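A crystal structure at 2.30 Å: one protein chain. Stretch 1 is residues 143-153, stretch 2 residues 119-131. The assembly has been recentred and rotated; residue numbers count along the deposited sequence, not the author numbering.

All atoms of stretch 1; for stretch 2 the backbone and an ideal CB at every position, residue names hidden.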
# COMPACT_ATOMS: atom_id res chain seq x y z
N GLU A 143 1.01 -20.28 -14.15
CA GLU A 143 2.19 -19.56 -13.68
C GLU A 143 1.91 -18.06 -13.69
O GLU A 143 2.46 -17.30 -12.89
CB GLU A 143 3.39 -19.88 -14.56
CG GLU A 143 4.64 -19.10 -14.18
CD GLU A 143 5.04 -19.32 -12.73
OE1 GLU A 143 5.98 -18.64 -12.28
OE2 GLU A 143 4.42 -20.16 -12.05
N GLN A 144 1.06 -17.63 -14.61
CA GLN A 144 0.70 -16.23 -14.74
C GLN A 144 -0.08 -15.78 -13.51
O GLN A 144 0.21 -14.73 -12.93
CB GLN A 144 -0.13 -16.02 -16.00
CG GLN A 144 0.14 -14.71 -16.69
CD GLN A 144 1.63 -14.47 -16.83
OE1 GLN A 144 2.37 -15.33 -17.30
NE2 GLN A 144 2.07 -13.28 -16.44
N ARG A 145 -1.08 -16.57 -13.13
CA ARG A 145 -1.91 -16.24 -11.98
C ARG A 145 -1.08 -16.15 -10.70
O ARG A 145 -1.32 -15.28 -9.86
CB ARG A 145 -3.00 -17.30 -11.80
CG ARG A 145 -4.05 -16.92 -10.76
CD ARG A 145 -5.11 -18.00 -10.61
NE ARG A 145 -6.27 -17.53 -9.84
CZ ARG A 145 -6.24 -17.18 -8.56
NH1 ARG A 145 -5.11 -17.25 -7.86
NH2 ARG A 145 -7.35 -16.76 -7.96
N ALA A 146 -0.10 -17.04 -10.55
CA ALA A 146 0.74 -17.05 -9.37
C ALA A 146 1.60 -15.79 -9.25
O ALA A 146 1.95 -15.36 -8.15
CB ALA A 146 1.64 -18.28 -9.38
N ILE A 147 1.93 -15.19 -10.39
CA ILE A 147 2.73 -13.98 -10.38
C ILE A 147 1.85 -12.78 -10.02
O ILE A 147 2.27 -11.90 -9.26
CB ILE A 147 3.40 -13.75 -11.75
CG1 ILE A 147 4.55 -14.75 -11.93
CG2 ILE A 147 3.92 -12.33 -11.86
CD1 ILE A 147 5.23 -14.67 -13.28
N ALA A 148 0.63 -12.75 -10.55
CA ALA A 148 -0.29 -11.66 -10.27
C ALA A 148 -0.72 -11.69 -8.80
O ALA A 148 -1.02 -10.66 -8.20
CB ALA A 148 -1.51 -11.76 -11.16
N LYS A 149 -0.75 -12.90 -8.24
CA LYS A 149 -1.12 -13.08 -6.84
C LYS A 149 -0.02 -12.46 -5.97
O LYS A 149 -0.29 -11.93 -4.89
CB LYS A 149 -1.26 -14.57 -6.54
CG LYS A 149 -2.17 -14.90 -5.36
CD LYS A 149 -3.64 -14.72 -5.71
CE LYS A 149 -4.53 -15.14 -4.54
NZ LYS A 149 -5.99 -15.02 -4.85
N ILE A 150 1.22 -12.52 -6.45
CA ILE A 150 2.34 -11.96 -5.71
C ILE A 150 2.38 -10.43 -5.84
O ILE A 150 2.85 -9.74 -4.94
CB ILE A 150 3.68 -12.54 -6.21
CG1 ILE A 150 3.69 -14.06 -6.00
CG2 ILE A 150 4.83 -11.92 -5.44
CD1 ILE A 150 4.95 -14.74 -6.52
N LYS A 151 1.90 -9.90 -6.96
CA LYS A 151 1.87 -8.45 -7.16
C LYS A 151 0.83 -7.81 -6.25
O LYS A 151 1.06 -6.74 -5.69
CB LYS A 151 1.54 -8.10 -8.62
CG LYS A 151 2.67 -8.39 -9.62
CD LYS A 151 3.95 -7.67 -9.23
CE LYS A 151 5.05 -7.88 -10.26
NZ LYS A 151 5.38 -9.32 -10.46
N MET A 152 -0.31 -8.48 -6.10
CA MET A 152 -1.40 -8.00 -5.27
C MET A 152 -0.96 -7.87 -3.81
O MET A 152 -1.33 -6.90 -3.14
CB MET A 152 -2.59 -8.96 -5.36
CG MET A 152 -3.84 -8.50 -4.63
SD MET A 152 -4.65 -7.08 -5.43
CE MET A 152 -3.90 -5.70 -4.54
N LEU A 153 -0.18 -8.82 -3.33
CA LEU A 153 0.29 -8.76 -1.94
C LEU A 153 1.26 -7.61 -1.76
O LEU A 153 1.24 -6.92 -0.74
CB LEU A 153 0.94 -10.08 -1.53
CG LEU A 153 -0.02 -11.28 -1.61
CD1 LEU A 153 0.64 -12.53 -1.03
CD2 LEU A 153 -1.29 -10.94 -0.86
N UNK A 119 -4.08 1.52 -8.89
CA UNK A 119 -3.29 0.29 -8.88
C UNK A 119 -4.09 -0.85 -8.25
O UNK A 119 -4.07 -1.97 -8.75
CB UNK A 119 -1.98 0.50 -8.12
N UNK A 120 -4.81 -0.55 -7.18
CA UNK A 120 -5.59 -1.60 -6.52
C UNK A 120 -6.64 -2.24 -7.43
O UNK A 120 -6.84 -3.45 -7.37
CB UNK A 120 -6.28 -1.02 -5.28
N UNK A 121 -7.29 -1.43 -8.26
CA UNK A 121 -8.30 -1.97 -9.18
C UNK A 121 -7.68 -2.81 -10.29
O UNK A 121 -8.19 -3.87 -10.63
CB UNK A 121 -9.11 -0.83 -9.80
N UNK A 122 -6.56 -2.35 -10.85
CA UNK A 122 -5.90 -3.08 -11.93
C UNK A 122 -5.27 -4.39 -11.46
O UNK A 122 -5.32 -5.39 -12.16
CB UNK A 122 -4.83 -2.20 -12.57
N UNK A 123 -4.67 -4.37 -10.27
CA UNK A 123 -4.03 -5.57 -9.73
C UNK A 123 -5.08 -6.62 -9.34
O UNK A 123 -4.79 -7.82 -9.32
CB UNK A 123 -3.16 -5.21 -8.52
N UNK A 124 -6.29 -6.15 -9.02
CA UNK A 124 -7.38 -7.04 -8.66
C UNK A 124 -7.89 -7.74 -9.92
O UNK A 124 -8.17 -8.94 -9.90
CB UNK A 124 -8.51 -6.27 -7.97
N UNK A 125 -8.01 -6.99 -11.00
CA UNK A 125 -8.48 -7.53 -12.27
C UNK A 125 -7.51 -8.56 -12.85
O UNK A 125 -7.92 -9.50 -13.54
CB UNK A 125 -8.69 -6.39 -13.27
N UNK A 126 -6.22 -8.39 -12.57
CA UNK A 126 -5.21 -9.31 -13.06
C UNK A 126 -5.29 -10.68 -12.38
O UNK A 126 -4.92 -11.69 -12.98
CB UNK A 126 -3.82 -8.71 -12.85
N UNK A 127 -5.78 -10.71 -11.15
CA UNK A 127 -5.92 -11.95 -10.39
C UNK A 127 -7.15 -12.74 -10.83
O UNK A 127 -7.09 -13.97 -10.96
CB UNK A 127 -6.00 -11.65 -8.89
N UNK A 128 -8.26 -12.05 -11.05
CA UNK A 128 -9.50 -12.70 -11.46
C UNK A 128 -9.62 -12.82 -12.99
O UNK A 128 -10.71 -13.02 -13.52
CB UNK A 128 -10.70 -11.92 -10.90
N UNK A 129 -8.49 -12.70 -13.68
CA UNK A 129 -8.47 -12.78 -15.14
C UNK A 129 -8.79 -14.18 -15.65
O UNK A 129 -9.20 -14.35 -16.80
CB UNK A 129 -7.10 -12.34 -15.67
N UNK A 130 -8.61 -15.18 -14.80
CA UNK A 130 -8.88 -16.56 -15.18
C UNK A 130 -10.10 -17.09 -14.43
O UNK A 130 -10.58 -18.19 -14.71
CB UNK A 130 -7.66 -17.44 -14.91
N UNK A 131 -10.59 -16.30 -13.49
CA UNK A 131 -11.75 -16.67 -12.68
C UNK A 131 -13.05 -16.44 -13.44
O UNK A 131 -13.61 -17.37 -14.03
CB UNK A 131 -11.76 -15.88 -11.37

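Stretch 1 is helical throughout. Stretch 2 enters as a helix already under way at 119 and runs nearly antiparallel to it, at 154°, with the axes 8.8 Å apart at closest approach.

Position 119 points sideways, and nothing of stretch 1 lies within 5.5 Å of its ideal CB. Most residues would do. It is E119.

Position 120 also points sideways, but its ideal CB is 5.3 Å from M152 CE. A long apolar or aromatic side chain could reach that methyl. It is F120. Its CE1 lies 3.5 Å from M152 CE, and M152 SD is 5.0 Å from the ring centroid, in an oblique approach.

Positions 121 and 122 have no neighbour in stretch 1; polar residues suit both, here E121 and N122.

Position 123 points toward stretch 1, with its ideal CB 3.9 Å from M152 SD. Bulk straight ahead is limited, but a flexible chain could run out alongside K151. It is R123. Its NH1 reaches 3.7 Å from K151 CG. R123 NH2 makes a long salt bridge to E119 OE2, 3.7 Å. A water donates to R123 O at 2.7 Å and to A148 O at 3.0 Å, bridging the two backbones.

Position 124 points away, so a small residue suffices. It is T124. OG1 donates to F120 O at 2.7 Å and lies 4.0 Å from M152 SD, helping to line the hole that holds M152.

Position 125 is out of reach and could be polar. It is R125.

Position 126 points toward A148, whose CB is 4.2 Å from the ideal CB. Small or medium residues fit. It is N126.

Position 127 points sideways over a hollow formed by R145, A148, K149 and M152. A compact branched apolar residue would fill it. It is V127. CG2 lies 3.7 Å from A148 O, while CG1 is 3.9 Å from K149 NZ. V127 O sits over one face of the R145 guanidinium.

Positions 128 and 129 make no contact; many residues would do, here D128 and V129.

Position 130 points toward stretch 1, its ideal CB 5.0 Å from R145 CD. A long or aromatic side chain could extend to Q144. It is Y130. Its ring edge meets R145 N, 3.9 Å from CE2, and OH reaches Q144 CB at 3.2 Å.

Position 131 points sideways, but the R145 guanidinium invites an acid. It is D131. R145 NH2 donates a weak hydrogen bond to D131 OD2 at 3.5 Å, within a salt bridge.

Stretch 2 (119-131) EFENRTRNVDVYD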
# COMPACT_ATOMS: atom_id res chain seq x y z
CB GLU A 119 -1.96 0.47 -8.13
CG GLU A 119 -0.85 1.10 -8.95
CD GLU A 119 -0.37 0.21 -10.10
OE1 GLU A 119 -1.19 -0.18 -10.94
OE2 GLU A 119 0.85 -0.09 -10.16
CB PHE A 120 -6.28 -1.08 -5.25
CG PHE A 120 -6.83 -2.18 -4.38
CD1 PHE A 120 -5.97 -3.02 -3.68
CD2 PHE A 120 -8.20 -2.38 -4.27
CE1 PHE A 120 -6.46 -4.05 -2.89
CE2 PHE A 120 -8.70 -3.42 -3.48
CZ PHE A 120 -7.83 -4.25 -2.78
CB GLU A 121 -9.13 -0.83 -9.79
CG GLU A 121 -10.20 -0.23 -8.86
CD GLU A 121 -10.81 1.06 -9.41
OE1 GLU A 121 -10.89 1.23 -10.65
OE2 GLU A 121 -11.23 1.92 -8.59
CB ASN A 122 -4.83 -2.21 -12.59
CG ASN A 122 -5.40 -0.91 -13.14
OD1 ASN A 122 -6.37 -0.91 -13.90
ND2 ASN A 122 -4.80 0.21 -12.76
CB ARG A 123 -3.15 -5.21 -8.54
CG ARG A 123 -2.01 -4.26 -8.91
CD ARG A 123 -1.01 -4.91 -9.86
NE ARG A 123 0.00 -3.96 -10.32
CZ ARG A 123 1.05 -4.28 -11.07
NH1 ARG A 123 1.25 -5.54 -11.45
NH2 ARG A 123 1.91 -3.34 -11.45
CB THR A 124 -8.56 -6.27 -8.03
OG1 THR A 124 -8.15 -5.69 -6.79
CG2 THR A 124 -9.73 -7.21 -7.79
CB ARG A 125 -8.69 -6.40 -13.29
CG ARG A 125 -10.04 -5.72 -13.18
CD ARG A 125 -10.34 -4.87 -14.42
NE ARG A 125 -9.49 -3.69 -14.50
CZ ARG A 125 -9.67 -2.59 -13.78
NH1 ARG A 125 -10.67 -2.52 -12.92
NH2 ARG A 125 -8.83 -1.56 -13.90
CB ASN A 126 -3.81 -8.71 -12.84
CG ASN A 126 -3.52 -7.55 -13.78
OD1 ASN A 126 -4.43 -6.98 -14.39
ND2 ASN A 126 -2.24 -7.18 -13.90
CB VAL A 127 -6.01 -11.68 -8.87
CG1 VAL A 127 -6.54 -12.91 -8.13
CG2 VAL A 127 -4.64 -11.31 -8.33
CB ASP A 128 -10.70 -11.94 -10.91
CG ASP A 128 -10.63 -11.76 -9.40
OD1 ASP A 128 -10.44 -12.77 -8.69
OD2 ASP A 128 -10.77 -10.61 -8.93
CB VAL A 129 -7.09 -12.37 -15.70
CG1 VAL A 129 -6.04 -13.38 -15.28
CG2 VAL A 129 -7.15 -12.26 -17.22
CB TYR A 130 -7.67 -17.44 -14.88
CG TYR A 130 -6.41 -17.01 -15.60
CD1 TYR A 130 -6.35 -16.99 -17.00
CD2 TYR A 130 -5.27 -16.63 -14.89
CE1 TYR A 130 -5.20 -16.59 -17.67
CE2 TYR A 130 -4.10 -16.24 -15.55
CZ TYR A 130 -4.07 -16.22 -16.94
OH TYR A 130 -2.92 -15.83 -17.59
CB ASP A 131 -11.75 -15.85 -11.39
CG ASP A 131 -10.44 -15.96 -10.62
OD1 ASP A 131 -9.38 -15.70 -11.22
OD2 ASP A 131 -10.48 -16.32 -9.42
O HOH W 1 -2.20 -8.37 -9.65
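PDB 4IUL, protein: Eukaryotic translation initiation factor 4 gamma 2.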